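PDB 3CCY: putative TetR-family transcriptional regulator from Bordetella parapertussis 12822, which probably binds regulatory DNA through a helix-turn-helix and represses transcription, as TetR-family regulators generally do. Local coordinates for residues 20-24 and 61-65; 66-71 and 127-131; 73-77 and 97-101; 87-91 and 192-196; 163-167 and 189-193. All coordinates share one frame; numbering follows the deposited sequence.

Contact 1: residues 20-24 and 61-65; sequences IERAA and VLRDM
Met65, a selenomethionine, carries CG between its backbone N and carbonyl carbon (chi1 84°) and then bends at chi3 (53°), which turns SE and CE back onto the backbone of Ile20 and Ala24. CE ends 3.6 Å from Ile20 O and 3.5 Å from Ala24 N, against the helical turn closed by the hydrogen bond from Ala24 N to Ile20 O, while SE rests 3.8 Å from Ala24 CB. Ile20 holds CG1 beside its backbone N, and both of its branches work: CG2 packs on Met65 CB, and CD1 lies over the helix 61-65, 3.6 Å from Val61 O and 3.5 Å from Asp64 OD2. The Ile20 and Asp64 side chains cross at about a right angle, and OD2 borders the apolar patch, with no hydrogen bond across the contact. Ala23 CB touches both Val61 CG1, at 3.7 Å, and Met65 CE. The two axes run at 101° and 10.2 Å apart, joining the first helix of the predicted DNA-binding domain, 15-29, to the start of the long helix 58-81. Phe55 packs on Ile20 and Val61, and helix 87-115 adds Arg108 against Ile20 and Ala24 and Val111 against Met65.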
# COMPACT_ATOMS: atom_id res chain seq x y z
N ILE A 20 -15.52 -8.71 -17.21
CA ILE A 20 -14.74 -8.76 -15.98
C ILE A 20 -13.27 -8.42 -16.23
O ILE A 20 -12.69 -7.61 -15.50
CB ILE A 20 -14.87 -10.15 -15.28
CG1 ILE A 20 -16.30 -10.36 -14.76
CG2 ILE A 20 -13.87 -10.29 -14.13
CD1 ILE A 20 -16.63 -9.56 -13.50
N GLU A 21 -12.68 -9.04 -17.26
CA GLU A 21 -11.28 -8.85 -17.63
C GLU A 21 -11.01 -7.39 -18.01
O GLU A 21 -10.03 -6.79 -17.55
CB GLU A 21 -10.92 -9.76 -18.82
CG GLU A 21 -9.41 -9.97 -19.08
CD GLU A 21 -9.13 -11.01 -20.19
OE1 GLU A 21 -8.01 -11.59 -20.18
OE2 GLU A 21 -10.01 -11.24 -21.07
N ARG A 22 -11.89 -6.83 -18.84
CA ARG A 22 -11.71 -5.48 -19.37
C ARG A 22 -11.98 -4.41 -18.31
O ARG A 22 -11.27 -3.40 -18.24
CB ARG A 22 -12.55 -5.28 -20.64
CG ARG A 22 -11.75 -4.73 -21.82
CD ARG A 22 -11.20 -5.84 -22.73
NE ARG A 22 -11.98 -5.97 -23.97
CZ ARG A 22 -11.72 -6.84 -24.95
NH1 ARG A 22 -10.70 -7.68 -24.87
NH2 ARG A 22 -12.51 -6.86 -26.02
N ALA A 23 -13.00 -4.64 -17.47
CA ALA A 23 -13.32 -3.78 -16.32
C ALA A 23 -12.19 -3.74 -15.29
O ALA A 23 -11.84 -2.67 -14.79
CB ALA A 23 -14.59 -4.24 -15.66
N ALA A 24 -11.66 -4.92 -14.97
CA ALA A 24 -10.53 -5.02 -14.03
C ALA A 24 -9.39 -4.12 -14.48
O ALA A 24 -8.84 -3.36 -13.69
CB ALA A 24 -10.08 -6.46 -13.90
N VAL A 61 -20.39 -5.88 -11.29
CA VAL A 61 -19.13 -6.20 -11.96
C VAL A 61 -17.99 -6.22 -10.95
O VAL A 61 -17.23 -7.17 -10.90
CB VAL A 61 -18.82 -5.22 -13.12
CG1 VAL A 61 -17.51 -5.59 -13.80
CG2 VAL A 61 -19.96 -5.23 -14.14
N LEU A 62 -17.89 -5.17 -10.13
CA LEU A 62 -16.87 -5.10 -9.10
C LEU A 62 -17.00 -6.20 -8.04
O LEU A 62 -16.01 -6.84 -7.69
CB LEU A 62 -16.84 -3.71 -8.43
CG LEU A 62 -15.83 -3.46 -7.29
CD1 LEU A 62 -14.38 -3.61 -7.75
CD2 LEU A 62 -16.00 -2.11 -6.65
N ARG A 63 -18.21 -6.41 -7.53
CA ARG A 63 -18.44 -7.37 -6.46
C ARG A 63 -18.03 -8.76 -6.92
O ARG A 63 -17.33 -9.47 -6.20
CB ARG A 63 -19.89 -7.33 -5.96
CG ARG A 63 -20.20 -8.30 -4.81
CD ARG A 63 -21.69 -8.35 -4.47
NE ARG A 63 -22.52 -8.81 -5.58
CZ ARG A 63 -23.46 -8.07 -6.20
NH1 ARG A 63 -24.16 -8.60 -7.20
NH2 ARG A 63 -23.70 -6.82 -5.83
N ASP A 64 -18.44 -9.12 -8.14
CA ASP A 64 -18.09 -10.42 -8.72
C ASP A 64 -16.58 -10.64 -8.89
O ASP A 64 -16.05 -11.67 -8.44
CB ASP A 64 -18.86 -10.64 -10.03
CG ASP A 64 -18.52 -11.96 -10.71
OD1 ASP A 64 -19.38 -12.86 -10.70
OD2 ASP A 64 -17.41 -12.09 -11.27
N MSE A 65 -15.85 -9.69 -9.48
CA MSE A 65 -14.40 -9.90 -9.66
C MSE A 65 -13.63 -9.95 -8.34
O MSE A 65 -12.60 -10.63 -8.25
CB MSE A 65 -13.78 -8.86 -10.59
CG MSE A 65 -13.40 -7.58 -9.91
SE MSE A 65 -12.57 -6.24 -11.04
CE MSE A 65 -13.86 -6.12 -12.46

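Contact 2: residues 66-71 and 127-131; sequences LTTHVD and LIAKQ
Asp71 OD1 receives the ammonium of Lys130 in a salt bridge of 2.6 Å to NZ, a short charged hydrogen bond that joins helix 58-81 to helix 122-145 in the all-helical TetR fold. NZ arrives on the syn side of the carboxylate, 18° out of its plane. The lysine chain runs extended from CB as far as CE and bends at its last torsion (chi4 -87°), bringing the nitrogen round to the aspartate; the two side chains meet at a slant, at the partly exposed border of the contact. Inward from this pair the packing is apolar. Val70 presents both methyls to the second helix: CG1 lies 3.7 Å from Lys130 CD and 3.8 Å from Leu127 CD2, and CG2 sits 3.8 Å from Lys130 CB. The aliphatic part of the lysine thus passes at a slant across the valine before its charged end reaches Asp71. Leu127 enters between Leu66, Thr67 and Val70. The helices run nearly parallel here, 18° between axes 10.2 Å apart, and pair Thr67 with Leu127 and Val70 with Lys130, one turn further on in each. Leu116 and Leu119 pack on Leu127, and Val111 of helix 87-115 on Leu66. The hydroxyl of Thr67 is hydrogen-bonded to Arg63 O on its own helix, and beside it Leu127 CD2 approaches OG1 to 3.7 Å, crossing the threonine at about a right angle.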
# COMPACT_ATOMS: atom_id res chain seq x y z
N LEU A 66 -14.10 -9.21 -7.35
CA LEU A 66 -13.47 -9.24 -6.05
C LEU A 66 -13.76 -10.56 -5.34
O LEU A 66 -12.90 -11.13 -4.70
CB LEU A 66 -13.96 -8.05 -5.22
CG LEU A 66 -13.46 -6.68 -5.70
CD1 LEU A 66 -13.64 -5.62 -4.62
CD2 LEU A 66 -11.99 -6.75 -6.13
N THR A 67 -14.99 -11.03 -5.49
CA THR A 67 -15.41 -12.26 -4.82
C THR A 67 -14.66 -13.48 -5.37
O THR A 67 -14.13 -14.30 -4.61
CB THR A 67 -16.94 -12.46 -4.93
OG1 THR A 67 -17.59 -11.38 -4.25
CG2 THR A 67 -17.37 -13.76 -4.30
N THR A 68 -14.61 -13.59 -6.69
CA THR A 68 -13.96 -14.75 -7.28
C THR A 68 -12.46 -14.69 -7.00
O THR A 68 -11.84 -15.71 -6.77
CB THR A 68 -14.26 -14.92 -8.79
OG1 THR A 68 -13.50 -13.98 -9.56
CG2 THR A 68 -15.76 -14.75 -9.07
N HIS A 69 -11.90 -13.48 -6.95
CA HIS A 69 -10.49 -13.35 -6.70
C HIS A 69 -10.06 -13.73 -5.27
O HIS A 69 -9.03 -14.41 -5.09
CB HIS A 69 -10.03 -11.92 -7.00
CG HIS A 69 -8.57 -11.73 -6.82
ND1 HIS A 69 -7.66 -12.15 -7.77
CD2 HIS A 69 -7.85 -11.18 -5.82
CE1 HIS A 69 -6.44 -11.85 -7.35
NE2 HIS A 69 -6.53 -11.28 -6.17
N VAL A 70 -10.78 -13.24 -4.26
CA VAL A 70 -10.45 -13.60 -2.87
C VAL A 70 -10.81 -15.07 -2.61
O VAL A 70 -10.07 -15.76 -1.91
CB VAL A 70 -11.06 -12.63 -1.80
CG1 VAL A 70 -12.54 -12.79 -1.64
CG2 VAL A 70 -10.33 -12.79 -0.42
N ASP A 71 -11.90 -15.57 -3.23
CA ASP A 71 -12.25 -16.98 -3.09
C ASP A 71 -11.13 -17.86 -3.63
O ASP A 71 -10.75 -18.84 -3.01
CB ASP A 71 -13.60 -17.31 -3.77
CG ASP A 71 -14.80 -16.88 -2.95
OD1 ASP A 71 -14.63 -16.49 -1.78
OD2 ASP A 71 -15.94 -16.93 -3.46
N LEU A 127 -16.74 -9.35 2.05
CA LEU A 127 -15.40 -9.40 1.45
C LEU A 127 -14.31 -9.04 2.45
O LEU A 127 -13.24 -9.63 2.42
CB LEU A 127 -15.30 -8.50 0.21
CG LEU A 127 -16.07 -9.04 -1.01
CD1 LEU A 127 -16.44 -7.91 -1.95
CD2 LEU A 127 -15.26 -10.11 -1.73
N ILE A 128 -14.59 -8.09 3.34
CA ILE A 128 -13.66 -7.79 4.43
C ILE A 128 -13.48 -9.04 5.30
O ILE A 128 -12.38 -9.29 5.81
CB ILE A 128 -14.15 -6.59 5.31
CG1 ILE A 128 -13.96 -5.27 4.55
CG2 ILE A 128 -13.31 -6.50 6.61
CD1 ILE A 128 -14.74 -4.08 5.15
N ALA A 129 -14.55 -9.80 5.49
CA ALA A 129 -14.45 -11.03 6.26
C ALA A 129 -13.50 -12.05 5.60
O ALA A 129 -12.76 -12.74 6.28
CB ALA A 129 -15.81 -11.64 6.48
N LYS A 130 -13.56 -12.15 4.27
CA LYS A 130 -12.67 -13.05 3.53
C LYS A 130 -11.22 -12.61 3.58
O LYS A 130 -10.33 -13.44 3.64
CB LYS A 130 -13.17 -13.24 2.11
CG LYS A 130 -14.42 -14.12 2.06
CD LYS A 130 -15.03 -14.17 0.67
CE LYS A 130 -16.31 -15.01 0.64
NZ LYS A 130 -15.99 -16.43 0.40
N GLN A 131 -10.99 -11.29 3.55
CA GLN A 131 -9.65 -10.73 3.69
C GLN A 131 -9.09 -11.04 5.08
O GLN A 131 -7.91 -11.28 5.23
CB GLN A 131 -9.69 -9.21 3.46
CG GLN A 131 -9.49 -8.80 1.99
CD GLN A 131 -9.55 -7.28 1.80
OE1 GLN A 131 -10.31 -6.60 2.47
NE2 GLN A 131 -8.75 -6.76 0.89

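Contact 3: residues 73-77 and 97-101; sequences LLERC and LFLEI
Leu73 CD1 is the bump that fills the hollow between Phe98 and Ile101: it lies 3.5 Å from Phe98 CD1 and only 3.2 Å from Ile101 CD1, tighter than methyl groups usually pack. One turn further along helix 58-81, Cys77 SG (one of two modelled conformers) sits at the edge of the same ring, near its plane, 4.5 Å from the centroid, in a sulfur-aromatic contact. Leu97 pushes the other way. With CG anti to the backbone N (chi1 167°), its CD2 reaches the backbone at the junction of Arg76 and Cys77, 3.5 Å from Cys77 N. These helices, 58-81 and 87-115, follow each other in the chain and pack antiparallel at 143°, joining the long connecting helix of the TetR fold to the regulatory domain, where Leu134 touches both Cys77 and Phe98. Beside the apolar layer, Arg76 arches over Leu97, whose CD1 lies 3.8 Å from the guanidinium plane, covering one face near its rim. NH2 then forms a salt bridge with Glu100 OE2, which lies at the guanidinium edge; its modelled length is doubtfully short, and Arg76 has a second conformer. The carboxylate plane is turned 48° from the guanidinium, while Ile101 CG1 lies 3.7 Å from Arg76 NH1.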
# COMPACT_ATOMS: atom_id res chain seq x y z
N LEU A 73 -7.86 -17.06 -3.96
CA LEU A 73 -6.71 -16.91 -3.11
C LEU A 73 -6.86 -17.79 -1.85
O LEU A 73 -5.91 -18.48 -1.44
CB LEU A 73 -6.56 -15.43 -2.75
CG LEU A 73 -5.24 -14.84 -2.30
CD1 LEU A 73 -4.01 -15.50 -2.94
CD2 LEU A 73 -5.27 -13.32 -2.58
N LEU A 74 -8.05 -17.76 -1.24
CA LEU A 74 -8.34 -18.58 -0.07
C LEU A 74 -8.21 -20.07 -0.33
O LEU A 74 -7.63 -20.78 0.47
CB LEU A 74 -9.74 -18.25 0.51
CG LEU A 74 -9.83 -16.92 1.30
CD1 LEU A 74 -11.30 -16.59 1.59
CD2 LEU A 74 -9.04 -16.94 2.63
N GLU A 75 -8.74 -20.55 -1.45
CA GLU A 75 -8.67 -21.97 -1.75
C GLU A 75 -7.23 -22.38 -1.98
O GLU A 75 -6.79 -23.38 -1.43
CB GLU A 75 -9.52 -22.37 -2.96
CG GLU A 75 -10.22 -23.77 -2.85
CD GLU A 75 -9.85 -24.66 -1.61
OE1 GLU A 75 -8.84 -25.42 -1.67
OE2 GLU A 75 -10.63 -24.65 -0.59
N ARG A 76 -6.48 -21.57 -2.73
CA ARG A 76 -5.10 -21.95 -3.02
C ARG A 76 -4.22 -21.94 -1.79
O ARG A 76 -3.35 -22.80 -1.67
CB ARG A 76 -4.58 -21.18 -4.22
CG ARG A 76 -5.40 -21.59 -5.47
CD ARG A 76 -5.08 -20.83 -6.71
NE ARG A 76 -3.73 -21.13 -7.18
CZ ARG A 76 -3.06 -20.36 -8.02
NH1 ARG A 76 -3.62 -19.26 -8.50
NH2 ARG A 76 -1.82 -20.68 -8.35
N CYS A 77 -4.47 -20.99 -0.88
CA CYS A 77 -3.81 -20.95 0.44
C CYS A 77 -4.05 -22.22 1.23
O CYS A 77 -3.15 -22.74 1.90
CB CYS A 77 -4.37 -19.79 1.28
SG CYS A 77 -3.61 -18.23 1.03
N LEU A 97 2.97 -18.02 -3.42
CA LEU A 97 1.60 -18.02 -3.99
C LEU A 97 1.07 -16.60 -4.22
O LEU A 97 0.53 -16.30 -5.30
CB LEU A 97 0.63 -18.81 -3.10
CG LEU A 97 -0.86 -18.67 -3.36
CD1 LEU A 97 -1.17 -19.37 -4.68
CD2 LEU A 97 -1.68 -19.28 -2.20
N PHE A 98 1.20 -15.74 -3.20
CA PHE A 98 0.66 -14.38 -3.33
C PHE A 98 1.32 -13.63 -4.47
O PHE A 98 0.65 -12.94 -5.26
CB PHE A 98 0.70 -13.60 -1.98
CG PHE A 98 -0.18 -14.19 -0.90
CD1 PHE A 98 -1.03 -15.25 -1.17
CD2 PHE A 98 -0.18 -13.68 0.38
CE1 PHE A 98 -1.84 -15.78 -0.17
CE2 PHE A 98 -1.01 -14.22 1.39
CZ PHE A 98 -1.83 -15.25 1.11
N LEU A 99 2.63 -13.80 -4.61
CA LEU A 99 3.36 -13.12 -5.67
C LEU A 99 3.12 -13.74 -7.03
O LEU A 99 3.17 -13.05 -8.04
CB LEU A 99 4.86 -12.98 -5.33
CG LEU A 99 5.12 -12.03 -4.16
CD1 LEU A 99 6.60 -11.93 -3.92
CD2 LEU A 99 4.53 -10.62 -4.38
N GLU A 100 2.83 -15.04 -7.06
CA GLU A 100 2.44 -15.69 -8.29
C GLU A 100 1.11 -15.09 -8.82
O GLU A 100 0.97 -14.80 -10.03
CB GLU A 100 2.34 -17.20 -8.07
CG GLU A 100 1.82 -17.99 -9.26
CD GLU A 100 0.99 -19.21 -8.84
OE1 GLU A 100 1.41 -20.00 -7.95
OE2 GLU A 100 -0.09 -19.38 -9.43
N ILE A 101 0.15 -14.94 -7.91
CA ILE A 101 -1.15 -14.36 -8.22
C ILE A 101 -1.04 -12.90 -8.74
O ILE A 101 -1.75 -12.50 -9.67
CB ILE A 101 -2.13 -14.62 -7.06
CG1 ILE A 101 -2.37 -16.14 -6.99
CG2 ILE A 101 -3.44 -13.84 -7.24
CD1 ILE A 101 -3.26 -16.61 -5.85

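Contact 4: residues 87-91 and 192-196; sequences PKTRF and LFLDG
Lys88 and Asp195 supply the polar part of this contact, a salt bridge of 2.9 Å from NZ to OD2 at the solvent-facing border, where helix 87-115 meets the end of helix 182-195 beside the dimer interface of the TetR regulatory domain. The aspartate accepts through its syn lone pair, on the side of its other oxygen. Lys88 spans the gap with CG anti to the backbone N (chi1 -159°) and an extended chain beyond CG, which carries the ammonium to Asp195 although no CA atoms of the two segments come closer than 9.5 Å. The apolar part lies alongside that bridge. Leu194 CD1 meets Lys88 CE at 3.7 Å, the two side chains reaching toward each other tip to tip, and the same methyl is 4.1 Å from Phe91 CD2. Leu194 and Phe91 slide past one another in opposite directions, with Leu194 CD2 4.0 Å from Phe91 CE2. Leu142 of helix 122-145 touches both phenylalanines, and Leu145 touches Leu194. Leu198 of the second subunit packs on Lys88, Leu194 and Asp195, and Tyr197 of that subunit meets the Phe193 ring. Past Asp195 the helix ends at Gly196, whose positive phi of 95° suits glycine. The aromatic pair is looser than the rest: Phe91 CZ stands 4.4 Å from Phe193 CD2.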
# COMPACT_ATOMS: atom_id res chain seq x y z
N PRO A 87 6.57 -25.98 9.01
CA PRO A 87 6.16 -24.57 9.06
C PRO A 87 6.99 -23.59 8.20
O PRO A 87 6.40 -22.69 7.62
CB PRO A 87 6.24 -24.22 10.56
CG PRO A 87 6.01 -25.53 11.25
CD PRO A 87 6.75 -26.54 10.37
N LYS A 88 8.31 -23.75 8.12
CA LYS A 88 9.09 -22.73 7.37
C LYS A 88 8.80 -22.83 5.88
O LYS A 88 8.68 -21.79 5.20
CB LYS A 88 10.60 -22.75 7.66
CG LYS A 88 11.30 -21.39 7.28
CD LYS A 88 12.69 -21.15 7.94
CE LYS A 88 13.46 -20.03 7.19
NZ LYS A 88 14.54 -19.29 8.00
N THR A 89 8.62 -24.06 5.40
CA THR A 89 8.26 -24.29 4.00
C THR A 89 6.88 -23.73 3.66
O THR A 89 6.75 -23.05 2.64
CB THR A 89 8.37 -25.80 3.66
OG1 THR A 89 9.75 -26.18 3.75
CG2 THR A 89 7.84 -26.12 2.24
N ARG A 90 5.87 -24.04 4.49
CA ARG A 90 4.49 -23.58 4.28
C ARG A 90 4.45 -22.08 4.17
O ARG A 90 3.75 -21.55 3.31
CB ARG A 90 3.53 -24.05 5.39
CG ARG A 90 3.10 -25.56 5.26
CD ARG A 90 1.82 -25.91 6.07
NE ARG A 90 1.95 -25.48 7.45
CZ ARG A 90 2.42 -26.22 8.45
NH1 ARG A 90 2.78 -27.48 8.26
NH2 ARG A 90 2.52 -25.69 9.66
N PHE A 91 5.20 -21.38 5.04
CA PHE A 91 5.22 -19.93 5.04
C PHE A 91 5.78 -19.40 3.71
O PHE A 91 5.16 -18.55 3.08
CB PHE A 91 5.99 -19.32 6.23
CG PHE A 91 6.02 -17.80 6.22
CD1 PHE A 91 4.86 -17.05 6.40
CD2 PHE A 91 7.22 -17.11 6.03
CE1 PHE A 91 4.90 -15.64 6.37
CE2 PHE A 91 7.28 -15.73 5.99
CZ PHE A 91 6.11 -14.97 6.15
N LEU A 192 14.48 -11.78 4.33
CA LEU A 192 14.54 -10.49 5.02
C LEU A 192 13.65 -10.49 6.27
O LEU A 192 14.12 -10.14 7.38
CB LEU A 192 14.11 -9.35 4.07
CG LEU A 192 15.03 -8.92 2.92
CD1 LEU A 192 14.21 -8.17 1.85
CD2 LEU A 192 16.14 -8.00 3.44
N PHE A 193 12.38 -10.85 6.08
CA PHE A 193 11.39 -10.81 7.18
C PHE A 193 11.77 -11.77 8.32
O PHE A 193 11.75 -11.37 9.46
CB PHE A 193 9.94 -11.11 6.71
CG PHE A 193 8.91 -10.90 7.82
CD1 PHE A 193 8.56 -9.61 8.22
CD2 PHE A 193 8.36 -11.97 8.50
CE1 PHE A 193 7.64 -9.39 9.27
CE2 PHE A 193 7.45 -11.75 9.54
CZ PHE A 193 7.11 -10.46 9.91
N LEU A 194 12.13 -13.01 8.00
CA LEU A 194 12.45 -14.01 9.02
C LEU A 194 13.84 -13.86 9.65
O LEU A 194 14.00 -14.02 10.86
CB LEU A 194 12.33 -15.45 8.45
CG LEU A 194 10.90 -15.86 8.06
CD1 LEU A 194 10.90 -17.36 7.77
CD2 LEU A 194 9.83 -15.52 9.11
N ASP A 195 14.84 -13.57 8.84
CA ASP A 195 16.22 -13.59 9.32
C ASP A 195 16.91 -12.22 9.36
O ASP A 195 17.96 -12.06 10.01
CB ASP A 195 17.02 -14.64 8.53
CG ASP A 195 16.55 -16.08 8.85
OD1 ASP A 195 16.73 -16.52 10.01
OD2 ASP A 195 15.97 -16.75 7.98
N GLY A 196 16.30 -11.22 8.71
CA GLY A 196 16.79 -9.85 8.88
C GLY A 196 17.76 -9.38 7.83
O GLY A 196 18.62 -10.12 7.39

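Contact 5: residues 163-167 and 189-193; sequences FFGMI and TVQLF
Phe193 takes an edge-to-face approach from the Phe163 ring and, on one face, a CH-pi contact from Phe163 CB, so a single residue meets the same ring with both its aromatic group and its CB. The pair joins helices 153-168 and 182-195, the last two of the TetR regulatory domain, at the dimer interface. The ring centroids are 5.5 Å apart with planes at 67°, the edge of Phe163 directed to the face of Phe193. CB lies 4.1 Å from the Phe193 centroid and 19° off the ring normal, displaced toward the rim. Both phenylalanines hold CG anti to the backbone N, which brings their rings together between the helices. Met166, a selenomethionine, crosses Phe193 at about a right angle, its SE 5.5 Å from the ring centroid in an oblique Met-aromatic contact; the position of its terminal methyl is doubtful. The axes run antiparallel at 148° and 11.3 Å apart, pairing Phe163 with Phe193 and Met166 with Thr189. Phe163 also meets the Phe91 ring, and Val138 of helix 122-145 packs on Phe163. In the second subunit, Met166 touches its counterpart here and Leu162 packs on Thr189, which places the contact in the subunit interface. Thr189 turns its hydroxyl back to Leu185 O, in its own helix, and its CG2 toward helix 153-168: 4.0 Å from Phe163 CE1, 3.9 Å from Met166 SE and 3.9 Å from Ile167 CG2.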
# COMPACT_ATOMS: atom_id res chain seq x y z
N PHE A 163 4.36 -7.47 7.72
CA PHE A 163 4.59 -8.39 6.64
C PHE A 163 3.69 -8.13 5.41
O PHE A 163 4.23 -8.06 4.30
CB PHE A 163 4.44 -9.83 7.09
CG PHE A 163 4.43 -10.76 5.92
CD1 PHE A 163 5.63 -11.08 5.29
CD2 PHE A 163 3.23 -11.18 5.36
CE1 PHE A 163 5.64 -11.87 4.15
CE2 PHE A 163 3.25 -11.96 4.21
CZ PHE A 163 4.45 -12.29 3.62
N PHE A 164 2.36 -8.10 5.59
CA PHE A 164 1.45 -7.77 4.46
C PHE A 164 1.80 -6.52 3.66
O PHE A 164 1.70 -6.50 2.44
CB PHE A 164 -0.02 -7.74 4.89
CG PHE A 164 -0.66 -9.10 4.81
CD1 PHE A 164 -0.84 -9.72 3.57
CD2 PHE A 164 -1.01 -9.80 5.96
CE1 PHE A 164 -1.41 -11.01 3.47
CE2 PHE A 164 -1.57 -11.09 5.87
CZ PHE A 164 -1.77 -11.68 4.63
N GLY A 165 2.17 -5.47 4.36
CA GLY A 165 2.71 -4.25 3.75
C GLY A 165 3.83 -4.50 2.76
O GLY A 165 3.80 -3.94 1.66
N MSE A 166 4.84 -5.30 3.14
CA MSE A 166 5.93 -5.63 2.20
C MSE A 166 5.43 -6.18 0.90
O MSE A 166 5.90 -5.78 -0.16
CB MSE A 166 6.86 -6.72 2.73
CG MSE A 166 7.59 -6.37 3.94
SE MSE A 166 8.89 -7.86 4.26
CE MSE A 166 8.53 -8.15 6.00
N ILE A 167 4.55 -7.19 0.99
CA ILE A 167 4.04 -7.83 -0.23
C ILE A 167 2.90 -7.09 -0.92
O ILE A 167 2.83 -7.13 -2.13
CB ILE A 167 3.64 -9.34 -0.03
CG1 ILE A 167 2.60 -9.56 1.07
CG2 ILE A 167 4.86 -10.21 0.19
CD1 ILE A 167 1.95 -10.96 0.86
N THR A 189 11.91 -11.64 0.18
CA THR A 189 10.94 -11.17 1.19
C THR A 189 10.95 -12.03 2.48
O THR A 189 11.03 -11.52 3.61
CB THR A 189 9.53 -11.16 0.58
OG1 THR A 189 9.55 -10.28 -0.55
CG2 THR A 189 8.47 -10.69 1.61
N VAL A 190 10.91 -13.33 2.31
CA VAL A 190 10.99 -14.24 3.45
C VAL A 190 12.33 -14.24 4.17
O VAL A 190 12.35 -14.22 5.41
CB VAL A 190 10.62 -15.68 3.00
CG1 VAL A 190 10.84 -16.69 4.14
CG2 VAL A 190 9.16 -15.71 2.56
N GLN A 191 13.45 -14.30 3.43
CA GLN A 191 14.78 -14.21 4.07
C GLN A 191 14.87 -12.91 4.93
O GLN A 191 15.33 -12.93 6.07
CB GLN A 191 15.93 -14.25 3.00
CG GLN A 191 16.07 -15.64 2.25
CD GLN A 191 16.81 -15.53 0.86
OE1 GLN A 191 17.39 -14.47 0.50
NE2 GLN A 191 16.75 -16.64 0.07
N LEU A 192 14.48 -11.78 4.33
CA LEU A 192 14.54 -10.49 5.02
C LEU A 192 13.65 -10.49 6.27
O LEU A 192 14.12 -10.14 7.38
CB LEU A 192 14.11 -9.35 4.07
CG LEU A 192 15.03 -8.92 2.92
CD1 LEU A 192 14.21 -8.17 1.85
CD2 LEU A 192 16.14 -8.00 3.44
N PHE A 193 12.38 -10.85 6.08
CA PHE A 193 11.39 -10.81 7.18
C PHE A 193 11.77 -11.77 8.32
O PHE A 193 11.75 -11.37 9.46
CB PHE A 193 9.94 -11.11 6.71
CG PHE A 193 8.91 -10.90 7.82
CD1 PHE A 193 8.56 -9.61 8.22
CD2 PHE A 193 8.36 -11.97 8.50
CE1 PHE A 193 7.64 -9.39 9.27
CE2 PHE A 193 7.45 -11.75 9.54
CZ PHE A 193 7.11 -10.46 9.91

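From the N terminus, contact 1 closes first, a loop of 36 residues that ties helix 15-29 to helix 58-81 within the predicted DNA-binding end. Contact 2 adjoins it in sequence and joins helix 58-81 to helix 122-145; contact 3 lies within that loop, linking 73-77 to 97-101, and touches contact 2 through His69 and Ile101. Contact 4 joins helix 87-115 to helix 182-195 across 100 residues, so it crosses both contacts 2 and 3. Contact 5 closes a loop of 21 residues between helices 153-168 and 182-195, shares Leu192 and Phe193 with contact 4, and meets contact 3 where Phe98 packs on Ile167. Contacts 4 and 5 border the second subunit; contacts 1 and 4 have centres about 34 Å apart.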